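UDP-N-acetylglucosamine 4-epimerase (Bacillus cereus, PDB 3M2P) probably interconverts UDP-N-acetylglucosamine and UDP-N-acetylgalactosamine by inverting the sugar at C4. Local coordinates at residues Q215-A229 with Y264-T278. Sequence-based numbering, arbitrary orientation.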
loop_
_atom_site.group_PDB
_atom_site.type_symbol
_atom_site.label_atom_id
_atom_site.label_comp_id
_atom_site.label_asym_id
_atom_site.label_seq_id
_atom_site.Cartn_x
_atom_site.Cartn_y
_atom_site.Cartn_z
ATOM N N GLN A 215 24.569 2.894 -6.702
ATOM C CA GLN A 215 24.037 2.043 -7.761
ATOM C C GLN A 215 23.045 2.831 -8.607
ATOM O O GLN A 215 21.849 2.543 -8.614
ATOM C CB GLN A 215 23.374 0.790 -7.191
ATOM C CG GLN A 215 24.197 0.067 -6.143
ATOM C CD GLN A 215 25.550 -0.378 -6.646
ATOM O OE1 GLN A 215 25.703 -0.754 -7.804
ATOM N NE2 GLN A 215 26.541 -0.344 -5.772
ATOM N N GLU A 216 23.561 3.810 -9.344
ATOM C CA GLU A 216 22.719 4.780 -10.015
ATOM C C GLU A 216 21.752 4.202 -11.043
ATOM O O GLU A 216 20.760 4.841 -11.399
ATOM C CB GLU A 216 23.570 5.884 -10.621
ATOM C CG GLU A 216 24.497 5.449 -11.708
ATOM C CD GLU A 216 25.451 6.567 -12.091
ATOM O OE1 GLU A 216 25.598 7.517 -11.281
ATOM O OE2 GLU A 216 26.048 6.503 -13.191
ATOM N N LYS A 217 22.025 2.996 -11.519
ATOM C CA LYS A 217 21.134 2.366 -12.490
ATOM C C LYS A 217 20.312 1.237 -11.879
ATOM O O LYS A 217 19.466 0.646 -12.554
ATOM C CB LYS A 217 21.916 1.859 -13.702
ATOM C CG LYS A 217 21.977 2.835 -14.859
ATOM C CD LYS A 217 22.888 4.012 -14.571
ATOM C CE LYS A 217 23.073 4.877 -15.817
ATOM N NZ LYS A 217 24.322 5.706 -15.752
ATOM N N VAL A 218 20.568 0.939 -10.606
ATOM C CA VAL A 218 19.787 -0.055 -9.873
ATOM C C VAL A 218 18.389 0.488 -9.562
ATOM O O VAL A 218 18.222 1.669 -9.236
ATOM C CB VAL A 218 20.496 -0.492 -8.557
ATOM C CG1 VAL A 218 19.511 -1.100 -7.577
ATOM C CG2 VAL A 218 21.588 -1.484 -8.848
ATOM N N SER A 219 17.384 -0.370 -9.688
ATOM C CA SER A 219 16.046 -0.015 -9.266
ATOM C C SER A 219 15.426 -1.237 -8.627
ATOM O O SER A 219 15.453 -2.323 -9.213
ATOM C CB SER A 219 15.198 0.496 -10.439
ATOM O OG SER A 219 14.738 -0.549 -11.287
ATOM N N GLY A 220 14.892 -1.053 -7.420
ATOM C CA GLY A 220 14.245 -2.113 -6.667
ATOM C C GLY A 220 13.833 -1.746 -5.238
ATOM O O GLY A 220 13.672 -0.579 -4.883
ATOM N N THR A 221 13.665 -2.765 -4.404
ATOM C CA THR A 221 13.274 -2.537 -3.019
ATOM C C THR A 221 14.130 -3.291 -1.977
ATOM O O THR A 221 14.298 -4.509 -2.043
ATOM C CB THR A 221 11.787 -2.796 -2.859
ATOM O OG1 THR A 221 11.099 -1.886 -3.720
ATOM C CG2 THR A 221 11.343 -2.553 -1.430
ATOM N N PHE A 222 14.670 -2.542 -1.023
ATOM C CA PHE A 222 15.590 -3.105 -0.052
ATOM C C PHE A 222 15.207 -2.822 1.415
ATOM O O PHE A 222 14.825 -1.703 1.749
ATOM C CB PHE A 222 16.991 -2.570 -0.318
ATOM C CG PHE A 222 17.387 -2.593 -1.765
ATOM C CD1 PHE A 222 17.119 -1.516 -2.587
ATOM C CD2 PHE A 222 18.059 -3.677 -2.296
ATOM C CE1 PHE A 222 17.494 -1.530 -3.898
ATOM C CE2 PHE A 222 18.434 -3.697 -3.621
ATOM C CZ PHE A 222 18.158 -2.627 -4.416
ATOM N N ASN A 223 15.315 -3.835 2.281
ATOM C CA ASN A 223 15.193 -3.621 3.717
ATOM C C ASN A 223 16.487 -2.995 4.195
ATOM O O ASN A 223 17.564 -3.518 3.918
ATOM C CB ASN A 223 15.005 -4.941 4.472
ATOM C CG ASN A 223 13.706 -5.634 4.144
ATOM O OD1 ASN A 223 13.547 -6.828 4.402
ATOM N ND2 ASN A 223 12.769 -4.898 3.579
ATOM N N ILE A 224 16.401 -1.880 4.907
ATOM C CA ILE A 224 17.586 -1.343 5.562
ATOM C C ILE A 224 17.454 -1.457 7.081
ATOM O O ILE A 224 17.062 -0.505 7.756
ATOM C CB ILE A 224 17.891 0.122 5.170
ATOM C CG1 ILE A 224 17.886 0.306 3.648
ATOM C CG2 ILE A 224 19.227 0.539 5.758
ATOM C CD1 ILE A 224 19.043 -0.356 2.916
ATOM N N GLY A 225 17.775 -2.638 7.606
ATOM C CA GLY A 225 17.791 -2.878 9.038
ATOM C C GLY A 225 19.189 -2.799 9.625
ATOM O O GLY A 225 20.173 -2.671 8.901
ATOM N N SER A 226 19.278 -2.895 10.949
ATOM C CA SER A 226 20.548 -2.723 11.653
ATOM C C SER A 226 21.179 -4.028 12.122
ATOM O O SER A 226 22.406 -4.154 12.137
ATOM C CB SER A 226 20.363 -1.805 12.853
ATOM O OG SER A 226 19.290 -2.265 13.656
ATOM N N GLY A 227 20.364 -5.000 12.514
ATOM C CA GLY A 227 20.923 -6.173 13.162
ATOM C C GLY A 227 19.934 -7.160 13.752
ATOM O O GLY A 227 19.667 -8.178 13.097
ATOM N N ASP A 228 19.381 -6.941 14.955
ATOM C CA ASP A 228 19.570 -5.832 15.912
ATOM C C ASP A 228 18.181 -5.455 16.464
ATOM O O ASP A 228 17.897 -4.284 16.770
ATOM C CB ASP A 228 20.299 -4.609 15.354
ATOM C CG ASP A 228 20.855 -3.694 16.453
ATOM O OD1 ASP A 228 22.097 -3.534 16.551
ATOM O OD2 ASP A 228 20.054 -3.131 17.228
ATOM N N ALA A 229 17.322 -6.471 16.583
ATOM C CA ALA A 229 15.991 -6.315 17.162
ATOM C C ALA A 229 16.029 -6.427 18.683
ATOM O O ALA A 229 16.456 -7.446 19.224
ATOM C CB ALA A 229 15.052 -7.355 16.590
ATOM N N TYR A 264 11.184 -6.776 12.853
ATOM C CA TYR A 264 12.574 -6.721 12.435
ATOM C C TYR A 264 12.710 -7.349 11.069
ATOM O O TYR A 264 11.816 -8.060 10.623
ATOM C CB TYR A 264 13.497 -7.414 13.438
ATOM C CG TYR A 264 13.058 -8.793 13.901
ATOM C CD1 TYR A 264 12.307 -8.945 15.060
ATOM C CD2 TYR A 264 13.419 -9.941 13.200
ATOM C CE1 TYR A 264 11.912 -10.188 15.501
ATOM C CE2 TYR A 264 13.022 -11.195 13.633
ATOM C CZ TYR A 264 12.274 -11.313 14.794
ATOM O OH TYR A 264 11.878 -12.546 15.264
HETATM N N MSE A 265 13.829 -7.094 10.406
HETATM C CA MSE A 265 13.999 -7.551 9.036
HETATM C C MSE A 265 15.306 -8.256 8.789
HETATM O O MSE A 265 16.312 -8.009 9.444
HETATM C CB MSE A 265 13.928 -6.381 8.057
HETATM C CG MSE A 265 12.628 -5.630 8.057
HETATM SE SE MSE A 265 12.842 -3.912 7.174
HETATM C CE MSE A 265 14.370 -3.235 8.208
ATOM N N ASP A 266 15.262 -9.105 7.776
ATOM C CA ASP A 266 16.424 -9.707 7.165
ATOM C C ASP A 266 16.969 -8.722 6.126
ATOM O O ASP A 266 16.278 -8.374 5.168
ATOM C CB ASP A 266 15.959 -10.997 6.506
ATOM C CG ASP A 266 17.024 -11.652 5.698
ATOM O OD1 ASP A 266 18.132 -11.091 5.639
ATOM O OD2 ASP A 266 16.747 -12.726 5.117
ATOM N N SER A 267 18.192 -8.242 6.316
ATOM C CA SER A 267 18.745 -7.254 5.386
ATOM C C SER A 267 19.847 -7.799 4.465
ATOM O O SER A 267 20.696 -7.040 3.979
ATOM C CB SER A 267 19.241 -6.023 6.142
ATOM O OG SER A 267 18.170 -5.384 6.804
ATOM N N SER A 268 19.823 -9.110 4.238
ATOM C CA SER A 268 20.714 -9.754 3.287
ATOM C C SER A 268 20.832 -8.936 2.000
ATOM O O SER A 268 21.902 -8.416 1.685
ATOM C CB SER A 268 20.191 -11.146 2.934
ATOM O OG SER A 268 20.008 -11.939 4.086
ATOM N N LYS A 269 19.726 -8.825 1.264
ATOM C CA LYS A 269 19.727 -8.162 -0.032
ATOM C C LYS A 269 20.510 -6.852 -0.029
ATOM O O LYS A 269 21.330 -6.621 -0.905
ATOM C CB LYS A 269 18.303 -7.914 -0.525
ATOM C CG LYS A 269 18.241 -7.553 -1.993
ATOM C CD LYS A 269 16.988 -6.773 -2.356
ATOM C CE LYS A 269 15.873 -7.656 -2.877
ATOM N NZ LYS A 269 14.853 -6.843 -3.581
ATOM N N ALA A 270 20.267 -5.994 0.952
ATOM C CA ALA A 270 20.997 -4.738 1.031
ATOM C C ALA A 270 22.494 -4.996 1.165
ATOM O O ALA A 270 23.315 -4.250 0.644
ATOM C CB ALA A 270 20.495 -3.900 2.196
ATOM N N LYS A 271 22.843 -6.064 1.869
ATOM C CA LYS A 271 24.238 -6.372 2.163
ATOM C C LYS A 271 25.041 -6.787 0.915
ATOM O O LYS A 271 26.191 -6.374 0.744
ATOM C CB LYS A 271 24.291 -7.454 3.242
ATOM C CG LYS A 271 25.663 -7.779 3.790
ATOM C CD LYS A 271 25.537 -8.308 5.217
ATOM C CE LYS A 271 26.592 -9.356 5.510
ATOM N NZ LYS A 271 27.943 -8.934 5.040
ATOM N N GLU A 272 24.432 -7.586 0.038
ATOM C CA GLU A 272 25.110 -8.052 -1.167
ATOM C C GLU A 272 25.029 -7.097 -2.374
ATOM O O GLU A 272 26.058 -6.796 -2.986
ATOM C CB GLU A 272 24.605 -9.436 -1.561
ATOM C CG GLU A 272 25.449 -10.095 -2.656
ATOM C CD GLU A 272 24.615 -10.970 -3.568
ATOM O OE1 GLU A 272 23.374 -10.764 -3.586
ATOM O OE2 GLU A 272 25.192 -11.850 -4.255
ATOM N N LEU A 273 23.825 -6.632 -2.720
ATOM C CA LEU A 273 23.663 -5.696 -3.841
ATOM C C LEU A 273 24.127 -4.278 -3.537
ATOM O O LEU A 273 24.787 -3.646 -4.363
ATOM C CB LEU A 273 22.225 -5.648 -4.361
ATOM C CG LEU A 273 21.739 -6.885 -5.113
ATOM C CD1 LEU A 273 22.878 -7.885 -5.294
ATOM C CD2 LEU A 273 20.599 -7.536 -4.372
ATOM N N LEU A 274 23.781 -3.768 -2.363
ATOM C CA LEU A 274 24.197 -2.417 -2.005
ATOM C C LEU A 274 25.538 -2.403 -1.273
ATOM O O LEU A 274 26.029 -1.335 -0.902
ATOM C CB LEU A 274 23.114 -1.709 -1.181
ATOM C CG LEU A 274 22.118 -0.815 -1.928
ATOM C CD1 LEU A 274 21.528 -1.487 -3.166
ATOM C CD2 LEU A 274 21.023 -0.355 -0.998
ATOM N N ASP A 275 26.137 -3.581 -1.093
ATOM C CA ASP A 275 27.357 -3.719 -0.292
ATOM C C ASP A 275 27.206 -2.884 0.980
ATOM O O ASP A 275 28.098 -2.119 1.336
ATOM C CB ASP A 275 28.618 -3.268 -1.066
ATOM C CG ASP A 275 28.733 -3.890 -2.476
ATOM O OD1 ASP A 275 28.808 -5.144 -2.595
ATOM O OD2 ASP A 275 28.776 -3.113 -3.465
ATOM N N PHE A 276 26.063 -3.012 1.651
ATOM C CA PHE A 276 25.760 -2.151 2.797
ATOM C C PHE A 276 25.737 -2.863 4.153
ATOM O O PHE A 276 25.129 -3.923 4.311
ATOM C CB PHE A 276 24.435 -1.396 2.608
ATOM C CG PHE A 276 23.934 -0.762 3.878
ATOM C CD1 PHE A 276 24.492 0.421 4.347
ATOM C CD2 PHE A 276 22.937 -1.368 4.632
ATOM C CE1 PHE A 276 24.052 0.997 5.528
ATOM C CE2 PHE A 276 22.489 -0.791 5.814
ATOM C CZ PHE A 276 23.052 0.390 6.260
ATOM N N SER A 277 26.384 -2.260 5.139
ATOM C CA SER A 277 26.271 -2.754 6.491
ATOM C C SER A 277 26.348 -1.562 7.433
ATOM O O SER A 277 26.915 -0.531 7.079
ATOM C CB SER A 277 27.375 -3.768 6.781
ATOM O OG SER A 277 28.662 -3.181 6.629
ATOM N N THR A 278 25.768 -1.695 8.620
ATOM C CA THR A 278 25.720 -0.595 9.577
ATOM C C THR A 278 27.064 -0.375 10.248
ATOM O O THR A 278 27.751 -1.336 10.597
ATOM C CB THR A 278 24.715 -0.886 10.695
ATOM O OG1 THR A 278 24.953 -2.204 11.224
ATOM C CG2 THR A 278 23.298 -0.790 10.169
HETATM O O HOH W 1 27.181 0.567 -2.901
HETATM O O HOH W 2 24.663 -3.534 13.421
#
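Strand 220-224 of the Rossmann-type sheet receives the short helix 268-273 across its Phe222 and Ile224, the two axes crossing at 110° with a closest approach of 7.0 Å. Phe222 offers a broad flat surface to segment 264-278: Leu274 CD1 sits over one face, 3.9 Å from the ring centroid, in a CH-pi contact, while the methylenes of Lys269 run past the ring at roughly a right angle. Lysine suits this place because its chain is apolar and its tip is not. With CG anti to the backbone N (chi1 -166°), the chain heads for the strand, bends at chi3 and brings NZ to Thr221 O, 2.8 Å away in a hydrogen bond. Ala270, small enough for the helix to lie close, rests its CB against Ile224 CD1, and Ile224 sends its other branch, CG2, to Phe276 CE2 at 3.5 Å.

This is the mostly parallel sheet of an extended short-chain dehydrogenase/reductase, in which strand 220-224 pairs in parallel with strand 154-164; helix 202-212 also packs on Leu274 and Phe276. Where the strand ends, Ser267 occupies the N-cap position, yet its OG turns to the strand: it accepts from Gly225 N at 2.9 Å (N-H...O 145°) and gives a weak bond to Asn223 O. Gly225, lacking a side chain, lets that hydroxyl and the methyl of Met265, here selenomethionine, lie against its backbone. The helix start is steadied instead by Asp266, whose OD1 takes both N and OG of Ser268, the former closing an Asx turn. Farther along, water links Ser226 O to Thr278 OG1, while another joins Gln215 NE2 to Leu274 O, the water lying 3.0 Å from that carbonyl oxygen.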